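Local coordinates for protein alpha-glucosidase (Pseudoalteromonas sp. K8, PDB 5HQA) that hydrolyses alpha-glucosidic bonds as a chloride-activated, calcium-containing member of glycoside hydrolase family 97, at residues A[235-243]-A[557-568]; A[502-513]-A[618-629]. All coordinates share one frame; numbering follows the deposited sequence.

Interaction 1 of 2, residues A[235-243]-A[557-568]. With MG (magnesium ion), chain F.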
loop_
_atom_site.group_PDB
_atom_site.type_symbol
_atom_site.label_atom_id
_atom_site.label_comp_id
_atom_site.label_asym_id
_atom_site.label_seq_id
_atom_site.Cartn_x
_atom_site.Cartn_y
_atom_site.Cartn_z
ATOM N N GLU A 235 -8.984 20.049 2.832
ATOM C CA GLU A 235 -9.008 21.183 1.909
ATOM C C GLU A 235 -8.010 21.013 0.777
ATOM O O GLU A 235 -8.197 21.588 -0.300
ATOM C CB GLU A 235 -8.678 22.497 2.609
ATOM C CG GLU A 235 -9.272 22.716 3.944
ATOM C CD GLU A 235 -8.776 24.014 4.514
ATOM O OE1 GLU A 235 -9.480 25.025 4.342
ATOM O OE2 GLU A 235 -7.663 24.032 5.080
ATOM N N LYS A 236 -6.928 20.279 1.020
ATOM C CA LYS A 236 -5.836 20.133 0.070
ATOM C C LYS A 236 -5.555 18.655 -0.162
ATOM O O LYS A 236 -5.756 17.823 0.727
ATOM C CB LYS A 236 -4.546 20.796 0.576
ATOM C CG LYS A 236 -4.631 22.264 0.846
ATOM C CD LYS A 236 -3.351 22.729 1.530
ATOM C CE LYS A 236 -3.347 24.240 1.729
ATOM N NZ LYS A 236 -3.557 24.960 0.439
ATOM N N ALA A 237 -5.044 18.342 -1.355
ATOM C CA ALA A 237 -4.669 16.963 -1.641
ATOM C C ALA A 237 -3.699 16.415 -0.594
ATOM O O ALA A 237 -3.863 15.283 -0.121
ATOM C CB ALA A 237 -4.072 16.873 -3.043
ATOM N N VAL A 238 -2.700 17.210 -0.188
ATOM C CA VAL A 238 -1.735 16.687 0.781
ATOM C C VAL A 238 -2.357 16.453 2.152
ATOM O O VAL A 238 -1.773 15.729 2.971
ATOM C CB VAL A 238 -0.494 17.594 0.933
ATOM C CG1 VAL A 238 0.311 17.613 -0.364
ATOM C CG2 VAL A 238 -0.884 19.004 1.367
ATOM N N ASP A 239 -3.523 17.044 2.442
ATOM C CA ASP A 239 -4.169 16.741 3.716
ATOM C C ASP A 239 -4.625 15.290 3.773
ATOM O O ASP A 239 -4.710 14.713 4.861
ATOM C CB ASP A 239 -5.356 17.671 3.964
ATOM C CG ASP A 239 -4.937 19.119 4.148
ATOM O OD1 ASP A 239 -3.772 19.369 4.534
ATOM O OD2 ASP A 239 -5.778 20.010 3.908
ATOM N N LEU A 240 -4.931 14.688 2.619
ATOM C CA LEU A 240 -5.194 13.253 2.593
ATOM C C LEU A 240 -3.938 12.474 2.945
ATOM O O LEU A 240 -3.990 11.499 3.704
ATOM C CB LEU A 240 -5.686 12.825 1.207
ATOM C CG LEU A 240 -6.914 13.511 0.611
ATOM C CD1 LEU A 240 -7.222 12.914 -0.759
ATOM C CD2 LEU A 240 -8.086 13.361 1.539
ATOM N N VAL A 241 -2.805 12.884 2.380
ATOM C CA VAL A 241 -1.561 12.146 2.561
ATOM C C VAL A 241 -1.116 12.180 4.022
ATOM O O VAL A 241 -0.723 11.153 4.590
ATOM C CB VAL A 241 -0.484 12.714 1.618
ATOM C CG1 VAL A 241 0.855 12.100 1.927
ATOM C CG2 VAL A 241 -0.874 12.473 0.155
ATOM N N ASN A 242 -1.186 13.349 4.657
ATOM C CA ASN A 242 -0.607 13.544 5.986
ATOM C C ASN A 242 -1.481 13.018 7.128
ATOM O O ASN A 242 -1.197 13.316 8.287
ATOM C CB ASN A 242 -0.298 15.028 6.191
ATOM C CG ASN A 242 0.828 15.492 5.303
ATOM O OD1 ASN A 242 1.778 14.742 5.061
ATOM N ND2 ASN A 242 0.729 16.716 4.793
ATOM N N SER A 243 -2.496 12.223 6.849
ATOM C CA SER A 243 -3.356 11.691 7.897
ATOM C C SER A 243 -2.866 10.318 8.367
ATOM O O SER A 243 -2.337 9.526 7.584
ATOM C CB SER A 243 -4.794 11.587 7.385
ATOM O OG SER A 243 -5.616 10.931 8.332
ATOM N N SER A 557 7.294 12.471 8.642
ATOM C CA SER A 557 7.069 12.636 7.209
ATOM C C SER A 557 6.067 13.765 7.010
ATOM O O SER A 557 5.140 13.923 7.817
ATOM C CB SER A 557 6.520 11.355 6.553
ATOM O OG SER A 557 7.463 10.302 6.572
ATOM N N ILE A 558 6.254 14.553 5.945
ATOM C CA ILE A 558 5.345 15.650 5.604
ATOM C C ILE A 558 5.248 15.746 4.091
ATOM O O ILE A 558 6.250 16.035 3.426
ATOM C CB ILE A 558 5.810 17.016 6.145
ATOM C CG1 ILE A 558 6.293 16.912 7.591
ATOM C CG2 ILE A 558 4.678 18.037 6.006
ATOM C CD1 ILE A 558 7.153 18.081 8.033
ATOM N N ALA A 559 4.050 15.553 3.547
ATOM C CA ALA A 559 3.802 15.929 2.159
ATOM C C ALA A 559 3.648 17.446 2.125
ATOM O O ALA A 559 2.681 17.989 2.670
ATOM C CB ALA A 559 2.567 15.221 1.607
ATOM N N LEU A 560 4.625 18.131 1.518
ATOM C CA LEU A 560 4.676 19.590 1.570
ATOM C C LEU A 560 3.731 20.242 0.574
ATOM O O LEU A 560 3.199 21.322 0.846
ATOM C CB LEU A 560 6.095 20.076 1.292
ATOM C CG LEU A 560 7.165 19.642 2.288
ATOM C CD1 LEU A 560 8.536 20.075 1.802
ATOM C CD2 LEU A 560 6.862 20.244 3.639
ATOM N N ASP A 561 3.534 19.624 -0.583
ATOM C CA ASP A 561 2.754 20.224 -1.654
ATOM C C ASP A 561 2.450 19.124 -2.661
ATOM O O ASP A 561 3.096 18.071 -2.657
ATOM C CB ASP A 561 3.518 21.383 -2.302
ATOM C CG ASP A 561 2.642 22.246 -3.185
ATOM O OD1 ASP A 561 3.213 23.110 -3.885
ATOM O OD2 ASP A 561 1.395 22.064 -3.189
ATOM N N GLY A 562 1.459 19.362 -3.506
ATOM C CA GLY A 562 1.129 18.375 -4.514
ATOM C C GLY A 562 -0.270 18.566 -5.040
ATOM O O GLY A 562 -1.070 19.342 -4.512
ATOM N N ALA A 563 -0.557 17.826 -6.107
ATOM C CA ALA A 563 -1.877 17.803 -6.723
ATOM C C ALA A 563 -2.032 16.449 -7.391
ATOM O O ALA A 563 -1.093 15.964 -8.031
ATOM C CB ALA A 563 -2.048 18.938 -7.746
ATOM N N VAL A 564 -3.209 15.836 -7.240
ATOM C CA VAL A 564 -3.373 14.459 -7.692
ATOM C C VAL A 564 -3.111 14.369 -9.187
ATOM O O VAL A 564 -3.687 15.122 -9.984
ATOM C CB VAL A 564 -4.775 13.933 -7.354
ATOM C CG1 VAL A 564 -4.870 12.446 -7.750
ATOM C CG2 VAL A 564 -5.099 14.155 -5.881
ATOM N N GLY A 565 -2.248 13.433 -9.579
ATOM C CA GLY A 565 -1.965 13.237 -10.989
ATOM C C GLY A 565 -1.091 14.299 -11.614
ATOM O O GLY A 565 -0.921 14.298 -12.839
ATOM N N ASP A 566 -0.540 15.215 -10.813
ATOM C CA ASP A 566 0.349 16.259 -11.306
ATOM C C ASP A 566 1.705 16.246 -10.621
ATOM O O ASP A 566 2.729 16.178 -11.308
ATOM C CB ASP A 566 -0.301 17.644 -11.146
ATOM C CG ASP A 566 -1.459 17.861 -12.103
ATOM O OD1 ASP A 566 -1.613 17.061 -13.063
ATOM O OD2 ASP A 566 -2.214 18.840 -11.898
ATOM N N PHE A 567 1.758 16.312 -9.289
ATOM C CA PHE A 567 3.061 16.310 -8.621
ATOM C C PHE A 567 2.879 16.060 -7.135
ATOM O O PHE A 567 1.775 16.179 -6.598
ATOM C CB PHE A 567 3.819 17.630 -8.833
ATOM C CG PHE A 567 3.277 18.795 -8.038
ATOM C CD1 PHE A 567 2.128 19.469 -8.454
ATOM C CD2 PHE A 567 3.934 19.239 -6.890
ATOM C CE1 PHE A 567 1.631 20.562 -7.731
ATOM C CE2 PHE A 567 3.450 20.326 -6.161
ATOM C CZ PHE A 567 2.294 20.988 -6.580
ATOM N N ILE A 568 3.989 15.730 -6.471
ATOM C CA ILE A 568 4.015 15.632 -5.014
ATOM C C ILE A 568 5.434 15.923 -4.539
ATOM O O ILE A 568 6.413 15.594 -5.217
ATOM C CB ILE A 568 3.521 14.253 -4.498
ATOM C CG1 ILE A 568 3.595 14.209 -2.964
ATOM C CG2 ILE A 568 4.328 13.127 -5.117
ATOM C CD1 ILE A 568 2.435 13.595 -2.283
HETATM MG MG MG F . -1.243 15.534 -14.417
HETATM O O HOH W 1 -2.023 19.688 -1.900
HETATM O O HOH W 2 -1.108 14.017 -15.759
HETATM O O HOH W 3 -1.527 16.815 -16.041
HETATM O O HOH W 4 -3.285 15.156 -14.331
#

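Interaction 2 of 2, residues A[502-513]-A[618-629]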
loop_
_atom_site.group_PDB
_atom_site.type_symbol
_atom_site.label_atom_id
_atom_site.label_comp_id
_atom_site.label_asym_id
_atom_site.label_seq_id
_atom_site.Cartn_x
_atom_site.Cartn_y
_atom_site.Cartn_z
ATOM N N LEU A 502 15.317 4.286 -26.230
ATOM C CA LEU A 502 14.748 5.496 -25.646
ATOM C C LEU A 502 13.513 5.917 -26.445
ATOM O O LEU A 502 13.008 5.176 -27.297
ATOM C CB LEU A 502 15.798 6.600 -25.585
ATOM C CG LEU A 502 16.905 6.366 -24.553
ATOM C CD1 LEU A 502 17.877 7.531 -24.529
ATOM C CD2 LEU A 502 16.309 6.119 -23.168
ATOM N N GLY A 503 13.013 7.127 -26.182
ATOM C CA GLY A 503 11.787 7.581 -26.812
ATOM C C GLY A 503 10.559 7.213 -26.001
ATOM O O GLY A 503 10.626 6.601 -24.928
ATOM N N ALA A 504 9.403 7.581 -26.551
ATOM C CA ALA A 504 8.129 7.472 -25.851
ATOM C C ALA A 504 7.336 6.225 -26.214
ATOM O O ALA A 504 6.221 6.054 -25.709
ATOM C CB ALA A 504 7.269 8.712 -26.133
ATOM N N ASN A 505 7.872 5.344 -27.062
ATOM C CA ASN A 505 7.086 4.237 -27.602
ATOM C C ASN A 505 7.698 2.874 -27.299
ATOM O O ASN A 505 7.375 1.891 -27.980
ATOM C CB ASN A 505 6.907 4.405 -29.113
ATOM C CG ASN A 505 6.300 5.739 -29.475
ATOM O OD1 ASN A 505 6.922 6.555 -30.160
ATOM N ND2 ASN A 505 5.086 5.981 -29.000
ATOM N N THR A 506 8.573 2.792 -26.303
ATOM C CA THR A 506 9.199 1.543 -25.900
ATOM C C THR A 506 8.797 1.224 -24.469
ATOM O O THR A 506 8.343 2.100 -23.722
ATOM C CB THR A 506 10.727 1.632 -25.991
ATOM O OG1 THR A 506 11.156 2.813 -25.310
ATOM C CG2 THR A 506 11.173 1.727 -27.437
ATOM N N ASN A 507 8.978 -0.040 -24.084
ATOM C CA ASN A 507 8.757 -0.444 -22.697
ATOM C C ASN A 507 9.979 -0.053 -21.874
ATOM O O ASN A 507 11.043 -0.669 -21.994
ATOM C CB ASN A 507 8.482 -1.943 -22.594
ATOM C CG ASN A 507 7.049 -2.306 -22.979
ATOM O OD1 ASN A 507 6.081 -1.618 -22.602
ATOM N ND2 ASN A 507 6.908 -3.400 -23.725
ATOM N N ARG A 508 9.822 0.969 -21.039
ATOM C CA ARG A 508 10.866 1.505 -20.178
ATOM C C ARG A 508 10.184 2.367 -19.134
ATOM O O ARG A 508 9.038 2.782 -19.340
ATOM C CB ARG A 508 11.867 2.351 -20.979
ATOM C CG ARG A 508 11.156 3.333 -21.904
ATOM C CD ARG A 508 12.012 4.533 -22.304
ATOM N NE ARG A 508 12.280 5.439 -21.190
ATOM C CZ ARG A 508 12.611 6.721 -21.335
ATOM N NH1 ARG A 508 12.687 7.261 -22.552
ATOM N NH2 ARG A 508 12.861 7.466 -20.264
ATOM N N PRO A 509 10.845 2.658 -18.010
ATOM C CA PRO A 509 10.313 3.714 -17.134
ATOM C C PRO A 509 10.291 5.017 -17.911
ATOM O O PRO A 509 11.299 5.436 -18.485
ATOM C CB PRO A 509 11.302 3.754 -15.957
ATOM C CG PRO A 509 12.000 2.404 -15.995
ATOM C CD PRO A 509 12.086 2.072 -17.468
ATOM N N GLN A 510 9.115 5.630 -17.975
ATOM C CA GLN A 510 8.956 6.881 -18.713
ATOM C C GLN A 510 9.226 8.055 -17.773
ATOM O O GLN A 510 8.347 8.843 -17.429
ATOM C CB GLN A 510 7.570 6.941 -19.341
ATOM C CG GLN A 510 7.386 5.832 -20.368
ATOM C CD GLN A 510 6.134 5.996 -21.199
ATOM O OE1 GLN A 510 5.101 6.469 -20.708
ATOM N NE2 GLN A 510 6.218 5.612 -22.472
ATOM N N THR A 511 10.477 8.111 -17.313
ATOM C CA THR A 511 10.919 9.071 -16.308
ATOM C C THR A 511 12.351 9.483 -16.619
ATOM O O THR A 511 13.028 8.877 -17.454
ATOM C CB THR A 511 10.871 8.508 -14.873
ATOM O OG1 THR A 511 12.049 7.731 -14.619
ATOM C CG2 THR A 511 9.631 7.643 -14.629
ATOM N N THR A 512 12.811 10.525 -15.927
ATOM C CA THR A 512 14.223 10.870 -15.911
ATOM C C THR A 512 14.935 10.069 -14.824
ATOM O O THR A 512 14.316 9.397 -13.998
ATOM C CB THR A 512 14.434 12.367 -15.658
ATOM O OG1 THR A 512 14.003 12.685 -14.329
ATOM C CG2 THR A 512 13.664 13.213 -16.669
ATOM N N LEU A 513 16.266 10.167 -14.832
ATOM C CA LEU A 513 17.077 9.499 -13.821
ATOM C C LEU A 513 16.822 10.078 -12.437
ATOM O O LEU A 513 16.687 9.335 -11.460
ATOM C CB LEU A 513 18.557 9.626 -14.194
ATOM C CG LEU A 513 19.595 9.017 -13.258
ATOM C CD1 LEU A 513 19.385 7.523 -13.123
ATOM C CD2 LEU A 513 20.986 9.315 -13.818
ATOM N N ASP A 618 17.216 17.145 -12.070
ATOM C CA ASP A 618 17.276 17.090 -13.522
ATOM C C ASP A 618 18.258 18.120 -14.044
ATOM O O ASP A 618 18.260 19.274 -13.602
ATOM C CB ASP A 618 15.895 17.349 -14.117
ATOM C CG ASP A 618 14.908 16.243 -13.799
ATOM O OD1 ASP A 618 13.805 16.544 -13.287
ATOM O OD2 ASP A 618 15.242 15.069 -14.058
ATOM N N GLY A 619 19.094 17.702 -14.988
ATOM C CA GLY A 619 19.937 18.649 -15.681
ATOM C C GLY A 619 19.132 19.667 -16.463
ATOM O O GLY A 619 17.945 19.496 -16.742
ATOM N N LYS A 620 19.829 20.742 -16.830
ATOM C CA LYS A 620 19.238 21.856 -17.569
ATOM C C LYS A 620 18.380 21.395 -18.750
ATOM O O LYS A 620 17.266 21.891 -18.953
ATOM C CB LYS A 620 20.370 22.765 -18.047
ATOM C CG LYS A 620 19.963 23.959 -18.865
ATOM C CD LYS A 620 21.154 24.910 -18.984
ATOM C CE LYS A 620 21.523 25.189 -20.430
ATOM N NZ LYS A 620 22.845 25.875 -20.515
ATOM N N ASN A 621 18.883 20.449 -19.542
ATOM C CA ASN A 621 18.211 20.023 -20.767
ATOM C C ASN A 621 17.523 18.671 -20.639
ATOM O O ASN A 621 17.112 18.100 -21.656
ATOM C CB ASN A 621 19.214 19.990 -21.920
ATOM C CG ASN A 621 19.878 21.326 -22.130
ATOM O OD1 ASN A 621 19.212 22.358 -22.120
ATOM N ND2 ASN A 621 21.193 21.324 -22.280
ATOM N N ALA A 622 17.379 18.151 -19.423
ATOM C CA ALA A 622 16.737 16.858 -19.233
ATOM C C ALA A 622 15.296 16.876 -19.730
ATOM O O ALA A 622 14.570 17.858 -19.558
ATOM C CB ALA A 622 16.763 16.471 -17.754
ATOM N N GLU A 623 14.889 15.776 -20.357
ATOM C CA GLU A 623 13.489 15.507 -20.658
ATOM C C GLU A 623 13.373 14.004 -20.874
ATOM O O GLU A 623 14.270 13.395 -21.460
ATOM C CB GLU A 623 13.000 16.304 -21.881
ATOM C CG GLU A 623 13.689 15.971 -23.189
ATOM C CD GLU A 623 13.037 14.799 -23.930
ATOM O OE1 GLU A 623 13.684 14.246 -24.847
ATOM O OE2 GLU A 623 11.883 14.429 -23.602
ATOM N N TRP A 624 12.276 13.403 -20.394
ATOM C CA TRP A 624 12.299 11.956 -20.182
ATOM C C TRP A 624 12.404 11.157 -21.481
ATOM O O TRP A 624 12.924 10.039 -21.460
ATOM C CB TRP A 624 11.070 11.506 -19.382
ATOM C CG TRP A 624 9.744 11.547 -20.111
ATOM C CD1 TRP A 624 8.833 12.566 -20.103
ATOM C CD2 TRP A 624 9.171 10.504 -20.918
ATOM N NE1 TRP A 624 7.733 12.228 -20.862
ATOM C CE2 TRP A 624 7.915 10.967 -21.370
ATOM C CE3 TRP A 624 9.602 9.228 -21.309
ATOM C CZ2 TRP A 624 7.083 10.199 -22.193
ATOM C CZ3 TRP A 624 8.776 8.467 -22.130
ATOM C CH2 TRP A 624 7.528 8.955 -22.557
ATOM N N LYS A 625 11.916 11.686 -22.607
ATOM C CA LYS A 625 11.788 10.860 -23.809
ATOM C C LYS A 625 13.146 10.488 -24.391
ATOM O O LYS A 625 13.462 9.302 -24.566
ATOM C CB LYS A 625 10.935 11.580 -24.856
ATOM C CG LYS A 625 9.488 11.736 -24.412
ATOM C CD LYS A 625 8.645 12.468 -25.444
ATOM C CE LYS A 625 7.195 12.573 -24.972
ATOM N NZ LYS A 625 6.411 13.467 -25.866
ATOM N N ASN A 626 13.959 11.486 -24.721
ATOM C CA ASN A 626 15.237 11.225 -25.359
ATOM C C ASN A 626 16.424 11.768 -24.587
ATOM O O ASN A 626 17.560 11.497 -24.976
ATOM C CB ASN A 626 15.228 11.777 -26.788
ATOM C CG ASN A 626 14.193 11.079 -27.653
ATOM O OD1 ASN A 626 14.326 9.892 -27.951
ATOM N ND2 ASN A 626 13.146 11.795 -28.030
ATOM N N ASN A 627 16.205 12.485 -23.485
ATOM C CA ASN A 627 17.333 12.967 -22.703
ATOM C C ASN A 627 17.095 12.730 -21.213
ATOM O O ASN A 627 17.167 13.676 -20.419
ATOM C CB ASN A 627 17.569 14.450 -23.003
ATOM C CG ASN A 627 18.948 14.911 -22.603
ATOM O OD1 ASN A 627 19.873 14.110 -22.481
ATOM N ND2 ASN A 627 19.097 16.217 -22.402
ATOM N N PRO A 628 16.819 11.491 -20.783
ATOM C CA PRO A 628 16.462 11.278 -19.374
ATOM C C PRO A 628 17.635 11.282 -18.411
ATOM O O PRO A 628 17.404 11.364 -17.196
ATOM C CB PRO A 628 15.806 9.888 -19.388
ATOM C CG PRO A 628 16.579 9.173 -20.467
ATOM C CD PRO A 628 16.842 10.218 -21.535
ATOM N N TYR A 629 18.871 11.174 -18.890
ATOM C CA TYR A 629 19.983 10.989 -17.970
ATOM C C TYR A 629 20.653 12.287 -17.535
ATOM O O TYR A 629 21.472 12.247 -16.612
ATOM C CB TYR A 629 21.046 10.077 -18.585
ATOM C CG TYR A 629 20.550 8.690 -18.941
ATOM C CD1 TYR A 629 20.135 7.800 -17.955
ATOM C CD2 TYR A 629 20.518 8.263 -20.264
ATOM C CE1 TYR A 629 19.692 6.521 -18.282
ATOM C CE2 TYR A 629 20.074 6.989 -20.601
ATOM C CZ TYR A 629 19.665 6.124 -19.600
ATOM O OH TYR A 629 19.236 4.853 -19.929
#

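Interaction 1 of 2, residues A[235-243]-A[557-568]
The carboxamide of N242, just past the C-terminal end of helix 237-241, pairs with both polar backbone atoms of A559. A559 N donates to N242 OD1 at 2.8 Å, and N242 ND2 returns a bond to A559 O at 3.2 Å; both are nearly straight and each lies on a lone pair in the carbonyl plane. With CG anti to its carbonyl carbon (chi1 -68°), the amide lies against the edge of A559, its O and N meeting that residue's N-H and C=O. Cutting this side chain back to an alanine is likely to leave A559 N and O without these partners and the end of the helix less firmly tied to the strand. A water adds a third polar link, accepting from V238 N and donating to G562 O.

The apolar part centres on A559 CB, which meets V241 CG1 at 3.6 Å and V238 CG1 at 3.8 Å. V238 CG1 also presses on the backbone corner at D561, 3.5 Å from its C, while A237 CB faces V564 CG2.

G565 O and D566 OD1 bind the magnesium with D592 and three waters. F480 touches A237, V241, V564 and I568. Helix 237-241 thus packs nearly antiparallel to 557-560, part of the outermost strand 554-563 of the C-terminal sheet, joining it to the N-terminal domain.

Interaction 2 of 2, residues A[502-513]-A[618-629]
R508 puts its guanidinium end-on against the backbone of W624: NH2 and NH1 both donate to W624 O, at 2.8 and 3.0 Å, from the same face of the carbonyl. NH1 adds a weak bond to K625 O. The first torsion sets CG between the backbone N and carbonyl carbon (chi1 47°), and a bend at chi3 (-69°) brings the group round so that NE bonds P509 O within its own segment. L502 CD2 lies over one guanidinium face and W624 CE3 over the other.

The W624 indole is layered too. K625 CG sits over its centre on one side; Q510 CB makes a CH-pi contact on the opposite side, 3.8 Å from the centroid of the six-membered ring. The extended Q510 chain runs alongside the indole, its amide plane turned 46° from the ring. A504 CB reaches W624 CH2 at 3.6 Å, and L502 CD2 packs on P628 CG at 4.1 Å.

At the other end T512 OG1 donates to the syn lone pair of D618 OD2 (2.7 Å) while also capping K515 N. Backbone bonds from G503 N to K625 O and L513 N to P628 O complete the join.

These loops bring the start of helix 513-522, in the TIM-barrel region, against the connection between strands 611-618 and 631-638 of the C-terminal sheet; T650 and S651 lie beside W624.

How the interactions relate
Both contacts fasten the C-terminal beta domain to the rest of the chain, at separate places on it. Interaction 1 joins it to the N-terminal region at outermost strand 554-563; interaction 2 joins it to the TIM-barrel region through the loop leading into outermost strand 631-638. Their centres are 25 Å apart, with nearest atoms about 11 Å apart, so they do not touch. The magnesium site relates them spatially: interaction 1 supplies G565 and D566, whereas the W624 side chain of interaction 2 is about 12 Å from the metal. Neither contact includes the calcium ligands E154, E437, E455 and E461.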